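Local coordinates for protein peptidoglycan D,D-transpeptidase MrdA (Pseudomonas aeruginosa, PDB 7KIS) that probably cross-links peptidoglycan strands as a penicillin-binding D,D-transpeptidase in building the cell wall, at residues Ala336-Val342 with Lys395-Leu401; Val349-Tyr355 with Asn385-Asp391; His562-Phe568 with Val583-Glu589. All coordinates share one frame. Residue numbers count along the deposited sequence, not the author numbering.

Contact 1 (Ala336-Val342 with Lys395-Leu401)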
loop_
_atom_site.group_PDB
_atom_site.type_symbol
_atom_site.label_atom_id
_atom_site.label_comp_id
_atom_site.label_asym_id
_atom_site.label_seq_id
_atom_site.Cartn_x
_atom_site.Cartn_y
_atom_site.Cartn_z
ATOM N N ALA A 336 13.649 -4.215 -14.469
ATOM C CA ALA A 336 14.895 -4.803 -13.989
ATOM C C ALA A 336 15.681 -5.431 -15.132
ATOM O O ALA A 336 16.906 -5.287 -15.205
ATOM C CB ALA A 336 14.607 -5.836 -12.902
ATOM N N GLY A 337 14.990 -6.131 -16.036
ATOM C CA GLY A 337 15.672 -6.717 -17.178
ATOM C C GLY A 337 16.060 -5.683 -18.217
ATOM O O GLY A 337 17.142 -5.759 -18.807
ATOM N N LEU A 338 15.180 -4.709 -18.463
ATOM C CA LEU A 338 15.484 -3.663 -19.435
ATOM C C LEU A 338 16.680 -2.834 -18.987
ATOM O O LEU A 338 17.491 -2.399 -19.813
ATOM C CB LEU A 338 14.260 -2.772 -19.652
ATOM C CG LEU A 338 13.134 -3.330 -20.527
ATOM C CD1 LEU A 338 11.850 -2.544 -20.314
ATOM C CD2 LEU A 338 13.525 -3.324 -21.996
ATOM N N ASP A 339 16.806 -2.603 -17.677
ATOM C CA ASP A 339 17.918 -1.811 -17.165
ATOM C C ASP A 339 19.240 -2.550 -17.326
ATOM O O ASP A 339 20.239 -1.960 -17.748
ATOM C CB ASP A 339 17.673 -1.457 -15.698
ATOM C CG ASP A 339 18.605 -0.376 -15.193
ATOM O OD1 ASP A 339 18.606 0.729 -15.774
ATOM O OD2 ASP A 339 19.335 -0.632 -14.212
ATOM N N ALA A 340 19.267 -3.842 -16.988
ATOM C CA ALA A 340 20.495 -4.618 -17.107
ATOM C C ALA A 340 20.926 -4.807 -18.554
ATOM O O ALA A 340 22.113 -5.042 -18.809
ATOM C CB ALA A 340 20.326 -5.980 -16.435
ATOM N N GLY A 341 19.999 -4.715 -19.504
ATOM C CA GLY A 341 20.309 -4.945 -20.898
ATOM C C GLY A 341 20.081 -6.361 -21.377
ATOM O O GLY A 341 20.350 -6.650 -22.551
ATOM N N VAL A 342 19.598 -7.253 -20.510
ATOM C CA VAL A 342 19.337 -8.627 -20.918
ATOM C C VAL A 342 18.135 -8.721 -21.850
ATOM O O VAL A 342 18.017 -9.691 -22.607
ATOM C CB VAL A 342 19.146 -9.517 -19.676
ATOM C CG1 VAL A 342 20.378 -9.443 -18.789
ATOM C CG2 VAL A 342 17.914 -9.094 -18.897
ATOM N N LYS A 395 17.883 -14.764 -17.412
ATOM C CA LYS A 395 19.012 -14.020 -17.956
ATOM C C LYS A 395 19.457 -12.877 -17.055
ATOM O O LYS A 395 20.534 -12.315 -17.283
ATOM C CB LYS A 395 18.663 -13.473 -19.342
ATOM C CG LYS A 395 18.346 -14.545 -20.364
ATOM C CD LYS A 395 18.451 -14.000 -21.776
ATOM C CE LYS A 395 17.175 -13.293 -22.192
ATOM N NZ LYS A 395 16.353 -14.145 -23.091
ATOM N N LEU A 396 18.674 -12.532 -16.039
ATOM C CA LEU A 396 18.998 -11.429 -15.148
ATOM C C LEU A 396 19.724 -11.879 -13.889
ATOM O O LEU A 396 20.657 -11.206 -13.442
ATOM C CB LEU A 396 17.716 -10.684 -14.754
ATOM C CG LEU A 396 17.817 -9.528 -13.755
ATOM C CD1 LEU A 396 18.558 -8.353 -14.368
ATOM C CD2 LEU A 396 16.435 -9.097 -13.287
ATOM N N GLY A 397 19.311 -12.989 -13.300
ATOM C CA GLY A 397 19.939 -13.442 -12.079
ATOM C C GLY A 397 19.284 -12.821 -10.866
ATOM O O GLY A 397 18.834 -11.674 -10.882
ATOM N N ILE A 398 19.247 -13.595 -9.775
ATOM C CA ILE A 398 18.592 -13.108 -8.557
ATOM C C ILE A 398 19.445 -12.068 -7.848
ATOM O O ILE A 398 18.931 -11.272 -7.062
ATOM C CB ILE A 398 18.232 -14.280 -7.616
ATOM C CG1 ILE A 398 17.178 -13.823 -6.616
ATOM C CG2 ILE A 398 19.465 -14.783 -6.888
ATOM C CD1 ILE A 398 16.081 -12.991 -7.235
ATOM N N ASP A 399 20.744 -12.050 -8.124
ATOM C CA ASP A 399 21.609 -11.044 -7.520
ATOM C C ASP A 399 21.221 -9.639 -7.969
ATOM O O ASP A 399 21.162 -8.708 -7.156
ATOM C CB ASP A 399 23.071 -11.330 -7.869
ATOM C CG ASP A 399 23.654 -12.499 -7.091
ATOM O OD1 ASP A 399 23.243 -12.716 -5.930
ATOM O OD2 ASP A 399 24.545 -13.182 -7.627
ATOM N N ARG A 400 20.964 -9.468 -9.262
ATOM C CA ARG A 400 20.582 -8.173 -9.799
ATOM C C ARG A 400 19.070 -7.984 -9.830
ATOM O O ARG A 400 18.605 -6.864 -10.071
ATOM C CB ARG A 400 21.136 -7.997 -11.215
ATOM C CG ARG A 400 22.638 -8.165 -11.346
ATOM C CD ARG A 400 23.085 -7.988 -12.794
ATOM N NE ARG A 400 22.380 -8.884 -13.709
ATOM C CZ ARG A 400 22.634 -8.976 -15.010
ATOM N NH1 ARG A 400 23.582 -8.228 -15.559
ATOM N NH2 ARG A 400 21.946 -9.820 -15.767
ATOM N N LEU A 401 18.297 -9.047 -9.580
ATOM C CA LEU A 401 16.848 -8.918 -9.458
ATOM C C LEU A 401 16.461 -8.417 -8.072
ATOM O O LEU A 401 15.733 -7.426 -7.945
ATOM C CB LEU A 401 16.158 -10.252 -9.770
ATOM C CG LEU A 401 14.635 -10.315 -9.586
ATOM C CD1 LEU A 401 13.967 -9.243 -10.430
ATOM C CD2 LEU A 401 14.093 -11.691 -9.955
#
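Two helix ends meet here in the helical part of the transpeptidase domain. Segment 336-342 is the last turn of helix 330-340 and the loop after it. G341 ends that helix with a positive phi of 93°. Segment 395-401 holds two helices joined at G397. Helix 386-396 stops at G397, which has phi 88° and is also the N-cap of helix 398-407. L401 N returns to G397 O at 3.0 Å in the first turn of the new helix. The CA atoms of G337 and L396 are 6.1 Å apart, and those of V342 and K395 are 6.2 Å apart.

This is structural packing away from the annotated sites, and it joins these three helices. It is mainly apolar. L396 reaches the helix end with both methyls: CD2 is 3.8 Å from A336 CB, and CD1 is 3.6 Å from A340 CB. L401 CD1 adds a looser touch on A336 CB at 4.3 Å. V342 lies along the other helix end, with its CG1 3.2 Å from K395 O and its CB 4.0 Å from K395 CB. The amine of K395 is turned to D391, one helical turn back, in a salt bridge. F404 of helix 398-407 also packs on A336. The R400 guanidinium takes A340 CB over one face, at 4.0 Å from CZ. R400 NE and NH2 both donate to L396 O, at 2.9 and 3.0 Å.

Contact 2 (Val349-Tyr355 with Asn385-Asp391); sequences VFDPGYY and NDTYFYD. With C9D ((2S,5R)-1-formyl-N'-[(3R)-pyrrolidine-3-carbonyl]-5-[(sulfooxy)amino]piperidine-2-carbohydrazide), chain C.
Segment 349-355 is two short strands, 349-351 and 354-355, joined by a turn at P352-G353 (G353 phi 102°, psi 4°). Segment 385-391 is the start of helix 386-396. The axes of strand 349-351 and helix 386-391 approach to 8.4 Å, with 135° between their N-to-C directions. CA atoms are 6.3 Å apart for V349-Y388 and 5.5 Å for Y355-T387.

N385 is the N-cap. Its OD1 accepts from Y388 N at 3.0 Å and from T387 OG1 at a very short 2.3 Å. Its ND2 donates to D351 OD2 at 2.6 Å. D351, with chi1 t, makes an Asx turn: its OD1 accepts from G353 N at 2.9 Å. D386 OD2 accepts a weak hydrogen bond from C9D NAO at 2.5 Å. T387, with chi1 p, puts OG1 3.1 Å from D351 OD1 and CG2 3.4 Å from Y354 O. Y388, with chi1 t, meets V349 CB through CD2 at 4.4 Å. Y390 CB lies 3.7 Å from Y355 CD1, and Y390 OH is 3.7 Å from C9D CAV. D391 CA and Y390 C lie over one face of the Y355 ring. D391 OD2 is 3.6 Å from V349 CG2 and forms a salt bridge with K395.

N385 and D386 belong to the SxN-type active-site motif of penicillin-binding transpeptidases, here SxD. D386 and Y390 line the C9D pocket. The Y390 side chain is about 9 Å from that of S327, the predicted acyl-ester serine. D386 OD1 makes a salt bridge to K330 of helix 330-340. Strand 354-355 pairs with strand 364-365; L446 of helix 443-449 touches Y355 and Y390.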
loop_
_atom_site.group_PDB
_atom_site.type_symbol
_atom_site.label_atom_id
_atom_site.label_comp_id
_atom_site.label_asym_id
_atom_site.label_seq_id
_atom_site.Cartn_x
_atom_site.Cartn_y
_atom_site.Cartn_z
ATOM N N VAL A 349 10.328 -13.292 -27.587
ATOM C CA VAL A 349 10.459 -14.601 -26.956
ATOM C C VAL A 349 9.260 -15.432 -27.395
ATOM O O VAL A 349 8.114 -15.010 -27.212
ATOM C CB VAL A 349 10.517 -14.512 -25.419
ATOM C CG1 VAL A 349 10.170 -15.854 -24.793
ATOM C CG2 VAL A 349 11.893 -14.049 -24.961
ATOM N N PHE A 350 9.514 -16.601 -27.978
ATOM C CA PHE A 350 8.426 -17.488 -28.368
ATOM C C PHE A 350 7.882 -18.221 -27.152
ATOM O O PHE A 350 8.640 -18.819 -26.383
ATOM C CB PHE A 350 8.882 -18.499 -29.418
ATOM C CG PHE A 350 7.749 -19.253 -30.056
ATOM C CD1 PHE A 350 6.937 -18.642 -30.998
ATOM C CD2 PHE A 350 7.484 -20.565 -29.701
ATOM C CE1 PHE A 350 5.888 -19.328 -31.582
ATOM C CE2 PHE A 350 6.437 -21.257 -30.281
ATOM C CZ PHE A 350 5.639 -20.636 -31.222
ATOM N N ASP A 351 6.563 -18.168 -26.980
ATOM C CA ASP A 351 5.894 -18.802 -25.849
ATOM C C ASP A 351 5.169 -20.053 -26.325
ATOM O O ASP A 351 4.060 -19.957 -26.874
ATOM C CB ASP A 351 4.914 -17.824 -25.192
ATOM C CG ASP A 351 4.010 -18.494 -24.176
ATOM O OD1 ASP A 351 4.456 -19.454 -23.513
ATOM O OD2 ASP A 351 2.848 -18.055 -24.037
ATOM N N PRO A 352 5.748 -21.242 -26.157
ATOM C CA PRO A 352 5.034 -22.482 -26.475
ATOM C C PRO A 352 4.080 -22.950 -25.388
ATOM O O PRO A 352 3.517 -24.039 -25.514
ATOM C CB PRO A 352 6.182 -23.486 -26.655
ATOM C CG PRO A 352 7.227 -23.006 -25.708
ATOM C CD PRO A 352 7.114 -21.500 -25.665
ATOM N N GLY A 353 3.891 -22.160 -24.333
ATOM C CA GLY A 353 3.090 -22.558 -23.199
ATOM C C GLY A 353 3.884 -22.996 -21.989
ATOM O O GLY A 353 3.281 -23.416 -20.994
ATOM N N TYR A 354 5.211 -22.904 -22.040
ATOM C CA TYR A 354 6.074 -23.355 -20.957
ATOM C C TYR A 354 7.460 -22.766 -21.180
ATOM O O TYR A 354 7.764 -22.229 -22.248
ATOM C CB TYR A 354 6.140 -24.883 -20.893
ATOM C CG TYR A 354 6.452 -25.525 -22.228
ATOM C CD1 TYR A 354 5.434 -25.966 -23.064
ATOM C CD2 TYR A 354 7.764 -25.683 -22.657
ATOM C CE1 TYR A 354 5.714 -26.548 -24.286
ATOM C CE2 TYR A 354 8.054 -26.262 -23.878
ATOM C CZ TYR A 354 7.025 -26.694 -24.687
ATOM O OH TYR A 354 7.307 -27.274 -25.902
ATOM N N TYR A 355 8.301 -22.878 -20.154
ATOM C CA TYR A 355 9.692 -22.460 -20.237
ATOM C C TYR A 355 10.575 -23.472 -19.524
ATOM O O TYR A 355 10.236 -23.946 -18.436
ATOM C CB TYR A 355 9.917 -21.071 -19.625
ATOM C CG TYR A 355 11.379 -20.681 -19.564
ATOM C CD1 TYR A 355 12.096 -20.774 -18.378
ATOM C CD2 TYR A 355 12.044 -20.231 -20.698
ATOM C CE1 TYR A 355 13.433 -20.425 -18.321
ATOM C CE2 TYR A 355 13.381 -19.879 -20.650
ATOM C CZ TYR A 355 14.070 -19.979 -19.459
ATOM O OH TYR A 355 15.401 -19.630 -19.404
ATOM N N ASN A 385 2.214 -12.688 -19.666
ATOM C CA ASN A 385 2.816 -13.959 -20.034
ATOM C C ASN A 385 3.869 -14.343 -19.001
ATOM O O ASN A 385 4.689 -13.512 -18.600
ATOM C CB ASN A 385 3.433 -13.866 -21.430
ATOM C CG ASN A 385 3.854 -15.220 -21.972
ATOM O OD1 ASN A 385 4.972 -15.675 -21.727
ATOM N ND2 ASN A 385 2.959 -15.873 -22.707
ATOM N N ASP A 386 3.847 -15.603 -18.567
ATOM C CA ASP A 386 4.800 -16.038 -17.554
ATOM C C ASP A 386 6.138 -16.441 -18.158
ATOM O O ASP A 386 7.182 -16.226 -17.533
ATOM C CB ASP A 386 4.221 -17.197 -16.738
ATOM C CG ASP A 386 2.944 -16.818 -16.009
ATOM O OD1 ASP A 386 2.912 -15.738 -15.385
ATOM O OD2 ASP A 386 1.970 -17.598 -16.064
ATOM N N THR A 387 6.131 -17.022 -19.361
ATOM C CA THR A 387 7.376 -17.484 -19.968
ATOM C C THR A 387 8.308 -16.319 -20.279
ATOM O O THR A 387 9.532 -16.448 -20.157
ATOM C CB THR A 387 7.078 -18.289 -21.234
ATOM O OG1 THR A 387 6.350 -17.476 -22.161
ATOM C CG2 THR A 387 6.255 -19.518 -20.891
ATOM N N TYR A 388 7.748 -15.177 -20.691
ATOM C CA TYR A 388 8.570 -13.997 -20.945
ATOM C C TYR A 388 9.342 -13.588 -19.698
ATOM O O TYR A 388 10.535 -13.268 -19.773
ATOM C CB TYR A 388 7.691 -12.846 -21.437
ATOM C CG TYR A 388 8.428 -11.551 -21.730
ATOM C CD1 TYR A 388 8.738 -10.654 -20.712
ATOM C CD2 TYR A 388 8.788 -11.215 -23.027
ATOM C CE1 TYR A 388 9.400 -9.471 -20.978
ATOM C CE2 TYR A 388 9.450 -10.032 -23.302
ATOM C CZ TYR A 388 9.753 -9.164 -22.273
ATOM O OH TYR A 388 10.412 -7.985 -22.540
ATOM N N PHE A 389 8.679 -13.591 -18.542
ATOM C CA PHE A 389 9.341 -13.218 -17.301
ATOM C C PHE A 389 10.081 -14.387 -16.667
ATOM O O PHE A 389 11.009 -14.161 -15.883
ATOM C CB PHE A 389 8.321 -12.621 -16.330
ATOM C CG PHE A 389 7.677 -11.362 -16.840
ATOM C CD1 PHE A 389 6.525 -11.418 -17.605
ATOM C CD2 PHE A 389 8.236 -10.124 -16.575
ATOM C CE1 PHE A 389 5.933 -10.266 -18.086
ATOM C CE2 PHE A 389 7.650 -8.968 -17.054
ATOM C CZ PHE A 389 6.497 -9.039 -17.810
ATOM N N TYR A 390 9.685 -15.624 -16.978
ATOM C CA TYR A 390 10.552 -16.764 -16.702
ATOM C C TYR A 390 11.897 -16.584 -17.393
ATOM O O TYR A 390 12.958 -16.752 -16.780
ATOM C CB TYR A 390 9.889 -18.060 -17.172
ATOM C CG TYR A 390 8.750 -18.561 -16.312
ATOM C CD1 TYR A 390 8.697 -18.285 -14.952
ATOM C CD2 TYR A 390 7.730 -19.326 -16.865
ATOM C CE1 TYR A 390 7.654 -18.753 -14.169
ATOM C CE2 TYR A 390 6.687 -19.795 -16.093
ATOM C CZ TYR A 390 6.652 -19.508 -14.747
ATOM O OH TYR A 390 5.609 -19.978 -13.981
ATOM N N ASP A 391 11.863 -16.237 -18.682
ATOM C CA ASP A 391 13.086 -16.041 -19.450
ATOM C C ASP A 391 13.839 -14.795 -18.992
ATOM O O ASP A 391 15.075 -14.795 -18.945
ATOM C CB ASP A 391 12.746 -15.952 -20.938
ATOM C CG ASP A 391 13.964 -15.710 -21.803
ATOM O OD1 ASP A 391 14.702 -16.679 -22.079
ATOM O OD2 ASP A 391 14.178 -14.551 -22.215
HETATM O OAF C9D C . -6.278 -10.833 -13.666
HETATM S SAY C9D C . -5.621 -12.063 -14.270
HETATM O OAD C9D C . -6.424 -13.307 -13.957
HETATM O OAE C9D C . -5.662 -11.735 -15.746
HETATM O OAR C9D C . -4.022 -12.234 -13.725
HETATM N NAQ C9D C . -3.232 -12.735 -14.815
HETATM C CAU C9D C . -2.763 -14.151 -14.521
HETATM C CAJ C9D C . -3.484 -14.663 -13.331
HETATM C CB C9D C . -2.964 -15.961 -12.855
HETATM C CAM C9D C . -1.242 -14.162 -14.359
HETATM N N C9D C . -0.772 -14.695 -13.024
HETATM C CAG C9D C . -0.052 -13.796 -12.121
HETATM O OAA C9D C . -0.198 -13.900 -10.944
HETATM C CA C9D C . -1.504 -15.872 -12.419
HETATM C C C9D C . -0.821 -17.172 -12.810
HETATM O O C9D C . -1.304 -18.198 -12.474
HETATM N NAP C9D C . 0.429 -17.180 -13.607
HETATM N NAO C9D C . 0.987 -18.448 -13.924
HETATM C CAS C9D C . 1.467 -19.322 -12.854
HETATM O OAB C9D C . 1.406 -18.977 -11.719
HETATM C CAV C9D C . 2.060 -20.737 -13.218
HETATM C CAI C9D C . 1.112 -21.395 -14.282
HETATM C CAH C9D C . 0.318 -22.520 -13.496
HETATM N NAN C9D C . 1.142 -22.871 -12.489
HETATM C CAL C9D C . 2.016 -21.532 -12.113
#

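Contact 3 (His562-Phe568 with Val583-Glu589); sequences HRDHALF and VMVENGE
This is the open end of the antiparallel hairpin of strands 566-572 and 579-585, in the central sheet of the transpeptidase domain. The strand axes are 5.1 Å apart at 169°. R563 CB is 3.4 Å from E589 CD. D564 O accepts from E589 N at 2.9 Å. D564 OD1 and E589 OE2 are 2.7 Å apart; both are acceptors, so this is a close like-charge approach, not a hydrogen bond. H565 ND1 accepts from N587 N at 3.1 Å; N587 is in the type II turn V585-G588. M584 SD makes an oblique sulfur-aromatic contact, 4.4 Å from the H565 ring centroid and 31° off the normal. A566 and V585 form a hydrogen-bonded pair: A566 N to V585 O and V585 N to A566 O, each 3.1 Å. L567 and M584 are a non-hydrogen-bonded pair; L567 CD1 meets M584 CG at 3.6 Å. The L567 side chain is about 8 Å from that of S327, the predicted acyl-ester serine. F568, chi1 t, pairs with V583: F568 N to V583 O is 3.2 Å, V583 N to F568 O 3.0 Å. Strands 536-541 and 268-273 flank the hairpin. Helix 591-607 covers the A566, F568 and V583 face.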
loop_
_atom_site.group_PDB
_atom_site.type_symbol
_atom_site.label_atom_id
_atom_site.label_comp_id
_atom_site.label_asym_id
_atom_site.label_seq_id
_atom_site.Cartn_x
_atom_site.Cartn_y
_atom_site.Cartn_z
ATOM N N HIS A 562 -10.124 -22.536 0.694
ATOM C CA HIS A 562 -10.638 -21.392 -0.046
ATOM C C HIS A 562 -9.721 -21.016 -1.203
ATOM O O HIS A 562 -8.619 -21.548 -1.370
ATOM C CB HIS A 562 -10.829 -20.185 0.881
ATOM C CG HIS A 562 -12.252 -19.960 1.285
ATOM N ND1 HIS A 562 -13.274 -19.842 0.368
ATOM C CD2 HIS A 562 -12.825 -19.840 2.505
ATOM C CE1 HIS A 562 -14.415 -19.656 1.006
ATOM N NE2 HIS A 562 -14.171 -19.651 2.305
ATOM N N ARG A 563 -10.216 -20.076 -2.001
ATOM C CA ARG A 563 -9.577 -19.629 -3.232
ATOM C C ARG A 563 -8.422 -18.673 -2.926
ATOM O O ARG A 563 -8.041 -18.464 -1.771
ATOM C CB ARG A 563 -10.621 -18.995 -4.142
ATOM C CG ARG A 563 -11.914 -19.793 -4.244
ATOM C CD ARG A 563 -13.111 -18.890 -4.490
ATOM N NE ARG A 563 -14.242 -19.625 -5.053
ATOM C CZ ARG A 563 -15.271 -20.074 -4.343
ATOM N NH1 ARG A 563 -15.319 -19.866 -3.034
ATOM N NH2 ARG A 563 -16.254 -20.734 -4.940
ATOM N N ASP A 564 -7.854 -18.074 -3.971
ATOM C CA ASP A 564 -6.691 -17.208 -3.852
ATOM C C ASP A 564 -7.074 -15.747 -4.076
ATOM O O ASP A 564 -8.074 -15.432 -4.726
ATOM C CB ASP A 564 -5.573 -17.639 -4.815
ATOM C CG ASP A 564 -6.042 -17.795 -6.249
ATOM O OD1 ASP A 564 -6.988 -17.097 -6.663
ATOM O OD2 ASP A 564 -5.446 -18.620 -6.974
ATOM N N HIS A 565 -6.257 -14.855 -3.518
ATOM C CA HIS A 565 -6.562 -13.428 -3.531
ATOM C C HIS A 565 -6.362 -12.814 -4.912
ATOM O O HIS A 565 -5.417 -13.148 -5.634
ATOM C CB HIS A 565 -5.684 -12.690 -2.520
ATOM C CG HIS A 565 -5.545 -13.393 -1.206
ATOM N ND1 HIS A 565 -6.626 -13.890 -0.510
ATOM C CD2 HIS A 565 -4.453 -13.679 -0.458
ATOM C CE1 HIS A 565 -6.205 -14.453 0.608
ATOM N NE2 HIS A 565 -4.891 -14.338 0.663
ATOM N N ALA A 566 -7.267 -11.906 -5.274
ATOM C CA ALA A 566 -7.171 -11.139 -6.508
ATOM C C ALA A 566 -6.495 -9.799 -6.241
ATOM O O ALA A 566 -6.795 -9.126 -5.250
ATOM C CB ALA A 566 -8.557 -10.917 -7.114
ATOM N N LEU A 567 -5.582 -9.414 -7.131
ATOM C CA LEU A 567 -4.796 -8.199 -6.976
ATOM C C LEU A 567 -4.892 -7.348 -8.234
ATOM O O LEU A 567 -4.984 -7.868 -9.349
ATOM C CB LEU A 567 -3.320 -8.517 -6.683
ATOM C CG LEU A 567 -2.881 -8.644 -5.222
ATOM C CD1 LEU A 567 -3.522 -9.853 -4.567
ATOM C CD2 LEU A 567 -1.367 -8.734 -5.129
ATOM N N PHE A 568 -4.868 -6.029 -8.044
ATOM C CA PHE A 568 -4.816 -5.094 -9.167
ATOM C C PHE A 568 -4.241 -3.776 -8.680
ATOM O O PHE A 568 -4.757 -3.189 -7.724
ATOM C CB PHE A 568 -6.204 -4.876 -9.777
ATOM C CG PHE A 568 -6.182 -4.148 -11.099
ATOM C CD1 PHE A 568 -6.099 -2.768 -11.151
ATOM C CD2 PHE A 568 -6.253 -4.845 -12.288
ATOM C CE1 PHE A 568 -6.087 -2.100 -12.359
ATOM C CE2 PHE A 568 -6.236 -4.186 -13.501
ATOM C CZ PHE A 568 -6.154 -2.810 -13.535
ATOM N N VAL A 583 -5.042 -2.687 -4.743
ATOM C CA VAL A 583 -6.199 -3.340 -4.138
ATOM C C VAL A 583 -5.912 -4.825 -3.969
ATOM O O VAL A 583 -5.445 -5.486 -4.903
ATOM C CB VAL A 583 -7.477 -3.123 -4.967
ATOM C CG1 VAL A 583 -8.667 -3.760 -4.274
ATOM C CG2 VAL A 583 -7.723 -1.634 -5.148
ATOM N N MET A 584 -6.185 -5.342 -2.774
ATOM C CA MET A 584 -6.093 -6.767 -2.470
ATOM C C MET A 584 -7.449 -7.217 -1.938
ATOM O O MET A 584 -7.871 -6.784 -0.861
ATOM C CB MET A 584 -4.984 -7.035 -1.453
ATOM C CG MET A 584 -4.533 -8.484 -1.379
ATOM S SD MET A 584 -5.596 -9.519 -0.357
ATOM C CE MET A 584 -5.809 -8.472 1.078
ATOM N N VAL A 585 -8.135 -8.072 -2.694
ATOM C CA VAL A 585 -9.422 -8.632 -2.291
ATOM C C VAL A 585 -9.207 -10.089 -1.906
ATOM O O VAL A 585 -8.835 -10.913 -2.752
ATOM C CB VAL A 585 -10.472 -8.503 -3.405
ATOM C CG1 VAL A 585 -11.772 -9.172 -2.986
ATOM C CG2 VAL A 585 -10.706 -7.040 -3.744
ATOM N N GLU A 586 -9.434 -10.406 -0.632
ATOM C CA GLU A 586 -9.201 -11.757 -0.141
ATOM C C GLU A 586 -10.129 -12.747 -0.835
ATOM O O GLU A 586 -11.351 -12.570 -0.844
ATOM C CB GLU A 586 -9.406 -11.813 1.374
ATOM C CG GLU A 586 -8.266 -11.207 2.180
ATOM C CD GLU A 586 -8.269 -11.657 3.628
ATOM O OE1 GLU A 586 -9.206 -12.381 4.025
ATOM O OE2 GLU A 586 -7.336 -11.286 4.370
ATOM N N ASN A 587 -9.538 -13.792 -1.420
ATOM C CA ASN A 587 -10.286 -14.866 -2.077
ATOM C C ASN A 587 -11.142 -14.332 -3.225
ATOM O O ASN A 587 -12.295 -14.732 -3.404
ATOM C CB ASN A 587 -11.141 -15.640 -1.071
ATOM C CG ASN A 587 -10.363 -16.041 0.169
ATOM O OD1 ASN A 587 -9.201 -15.668 0.333
ATOM N ND2 ASN A 587 -11.001 -16.804 1.048
ATOM N N GLY A 588 -10.572 -13.422 -4.013
ATOM C CA GLY A 588 -11.277 -12.830 -5.135
ATOM C C GLY A 588 -11.079 -13.558 -6.451
ATOM O O GLY A 588 -11.877 -13.393 -7.379
ATOM N N GLU A 589 -10.006 -14.349 -6.538
ATOM C CA GLU A 589 -9.668 -15.165 -7.705
ATOM C C GLU A 589 -9.287 -14.342 -8.931
ATOM O O GLU A 589 -8.150 -14.427 -9.406
ATOM C CB GLU A 589 -10.827 -16.100 -8.070
ATOM C CG GLU A 589 -11.073 -17.213 -7.072
ATOM C CD GLU A 589 -10.361 -18.503 -7.446
ATOM O OE1 GLU A 589 -11.037 -19.547 -7.550
ATOM O OE2 GLU A 589 -9.128 -18.476 -7.632
#

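Overall arrangement
All three contacts lie in the transpeptidase domain. From the N terminus, the chain runs along helix 330-340 into 336-342, then on to 349-355, which begins with strand 349-351. Contact 2 closes first, when the start of helix 386-396 returns to 349-355. Contact 1 closes at the far end of that helix, so contact 2 is nested inside its loop. Their centres are 16 Å apart, and they lie at the two ends of helix 386-396. Contact 3 follows in series and closes a short hairpin in the five-stranded sheet. It touches neither of the others. The inhibitor binds to residues of contact 2, and the F568 side chain of contact 3 is about 6 Å from it.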